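Local structure of kinesin-like protein Nod (3DC4) at residues A[285-290]-A[299-304]. The protein binds and hydrolyses ATP in its kinesin motor domain, binds microtubules and their plus ends, and is required for meiotic segregation of non-exchange chromosomes. Numbering follows the deposited sequence.
Sequences IPYRDS and SLTAQS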
loop_
_atom_site.group_PDB
_atom_site.type_symbol
_atom_site.label_atom_id
_atom_site.label_comp_id
_atom_site.label_asym_id
_atom_site.label_seq_id
_atom_site.Cartn_x
_atom_site.Cartn_y
_atom_site.Cartn_z
ATOM N N ILE A 285 17.309 -6.187 -11.820
ATOM C CA ILE A 285 16.452 -6.036 -10.648
ATOM C C ILE A 285 15.773 -7.351 -10.282
ATOM O O ILE A 285 15.135 -7.988 -11.122
ATOM C CB ILE A 285 15.377 -4.965 -10.901
ATOM C CG1 ILE A 285 16.044 -3.682 -11.399
ATOM C CG2 ILE A 285 14.600 -4.688 -9.620
ATOM C CD1 ILE A 285 15.073 -2.606 -11.820
ATOM N N PRO A 286 15.894 -7.770 -9.010
ATOM C CA PRO A 286 15.298 -9.016 -8.518
ATOM C C PRO A 286 13.777 -8.988 -8.391
ATOM O O PRO A 286 13.228 -9.320 -7.341
ATOM C CB PRO A 286 15.992 -9.215 -7.175
ATOM C CG PRO A 286 16.155 -7.812 -6.692
ATOM C CD PRO A 286 16.631 -7.083 -7.933
ATOM N N TYR A 287 13.100 -8.598 -9.465
ATOM C CA TYR A 287 11.644 -8.541 -9.458
ATOM C C TYR A 287 11.028 -9.915 -9.200
ATOM O O TYR A 287 10.041 -10.033 -8.471
ATOM C CB TYR A 287 11.121 -7.989 -10.792
ATOM C CG TYR A 287 11.367 -6.507 -10.998
ATOM C CD1 TYR A 287 12.075 -6.043 -12.106
ATOM C CD2 TYR A 287 10.872 -5.565 -10.091
ATOM C CE1 TYR A 287 12.285 -4.679 -12.305
ATOM C CE2 TYR A 287 11.077 -4.200 -10.279
ATOM C CZ TYR A 287 11.783 -3.764 -11.388
ATOM O OH TYR A 287 11.998 -2.417 -11.584
ATOM N N ARG A 288 11.613 -10.953 -9.789
ATOM C CA ARG A 288 11.085 -12.303 -9.626
ATOM C C ARG A 288 11.404 -12.964 -8.290
ATOM O O ARG A 288 11.083 -14.135 -8.081
ATOM C CB ARG A 288 11.549 -13.194 -10.784
ATOM C CG ARG A 288 10.912 -12.815 -12.110
ATOM C CD ARG A 288 11.066 -13.912 -13.147
ATOM N NE ARG A 288 10.263 -13.649 -14.340
ATOM C CZ ARG A 288 10.073 -14.525 -15.322
ATOM N NH1 ARG A 288 10.630 -15.727 -15.255
ATOM N NH2 ARG A 288 9.325 -14.199 -16.368
ATOM N N ASP A 289 12.027 -12.217 -7.385
ATOM C CA ASP A 289 12.346 -12.751 -6.067
ATOM C C ASP A 289 11.063 -13.088 -5.310
ATOM O O ASP A 289 11.077 -13.893 -4.380
ATOM C CB ASP A 289 13.184 -11.744 -5.271
ATOM C CG ASP A 289 14.667 -12.065 -5.308
ATOM O OD1 ASP A 289 15.095 -12.768 -6.245
ATOM O OD2 ASP A 289 15.405 -11.614 -4.406
ATOM N N SER A 290 9.953 -12.474 -5.713
ATOM C CA SER A 290 8.662 -12.731 -5.076
ATOM C C SER A 290 7.524 -12.318 -5.991
ATOM O O SER A 290 7.707 -11.508 -6.895
ATOM C CB SER A 290 8.528 -11.953 -3.764
ATOM O OG SER A 290 8.308 -10.577 -4.020
ATOM N N SER A 299 5.245 -0.813 -11.344
ATOM C CA SER A 299 5.139 0.318 -10.431
ATOM C C SER A 299 6.429 0.565 -9.652
ATOM O O SER A 299 6.608 1.628 -9.063
ATOM C CB SER A 299 3.968 0.110 -9.470
ATOM O OG SER A 299 2.747 0.105 -10.192
ATOM N N LEU A 300 7.323 -0.420 -9.664
ATOM C CA LEU A 300 8.603 -0.315 -8.975
ATOM C C LEU A 300 9.677 0.095 -9.977
ATOM O O LEU A 300 10.656 -0.618 -10.192
ATOM C CB LEU A 300 8.965 -1.659 -8.334
ATOM C CG LEU A 300 8.043 -2.094 -7.189
ATOM C CD1 LEU A 300 8.425 -3.475 -6.694
ATOM C CD2 LEU A 300 8.141 -1.067 -6.058
ATOM N N THR A 301 9.478 1.255 -10.586
ATOM C CA THR A 301 10.397 1.771 -11.587
ATOM C C THR A 301 10.837 3.193 -11.272
ATOM O O THR A 301 10.388 3.798 -10.295
ATOM C CB THR A 301 9.739 1.749 -12.971
ATOM O OG1 THR A 301 8.450 2.369 -12.893
ATOM C CG2 THR A 301 9.579 0.317 -13.455
ATOM N N ALA A 302 11.722 3.724 -12.106
ATOM C CA ALA A 302 12.231 5.075 -11.919
ATOM C C ALA A 302 11.114 6.101 -11.811
ATOM O O ALA A 302 10.091 5.997 -12.486
ATOM C CB ALA A 302 13.167 5.448 -13.067
ATOM N N GLN A 303 11.333 7.093 -10.954
ATOM C CA GLN A 303 10.376 8.165 -10.731
ATOM C C GLN A 303 8.998 7.557 -10.484
ATOM O O GLN A 303 7.989 8.118 -10.905
ATOM C CB GLN A 303 10.048 8.859 -12.057
ATOM C CG GLN A 303 11.244 9.564 -12.686
ATOM C CD GLN A 303 10.845 10.502 -13.806
ATOM O OE1 GLN A 303 10.324 10.075 -14.838
ATOM N NE2 GLN A 303 11.088 11.793 -13.608
ATOM N N SER A 304 8.947 6.444 -9.768
ATOM C CA SER A 304 7.732 5.945 -9.136
ATOM C C SER A 304 7.791 6.265 -7.645
ATOM O O SER A 304 8.857 6.593 -7.118
ATOM C CB SER A 304 7.582 4.444 -9.358
ATOM O OG SER A 304 7.325 4.182 -10.729
#
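With CG anti to its own carbonyl carbon (chi1 -72°), the Y287 side chain reaches across to the backbone of L300, and the side chains of the two residues run past one another, heading opposite ways. The phenol OH donates a short hydrogen bond of 2.6 Å to L300 O, which lies at the ring edge, near the ring plane. At the acceptor the C=O...OH angle is 153°, the donor being tilted from the carbonyl plane. Beside this bond, Y287 CE2 packs on L300 CB at 3.8 Å, and T301 CG2 borders the hydroxyl, 4.1 Å from Y287 OH. Within the kinesin motor domain the contact joins the loops before and after short helix 291-295: the one leading into it, with S290 as N-cap, and the one running on to strand 305-312 of the central sheet. I285 CG2 sits over the centre of one Y287 ring face, 3.4 Å above its plane. A phenylalanine in place of Y287 lacks the hydroxyl, and L300 O would probably lose this bond, leaving the two loops joined here mainly by the ring's contact with L300 CB. Residues 301-304 form a turn, S304 N weakly bonded to T301 O and T301 OG1 sharing a hydrogen bond of 3.0 Å with S304 OG.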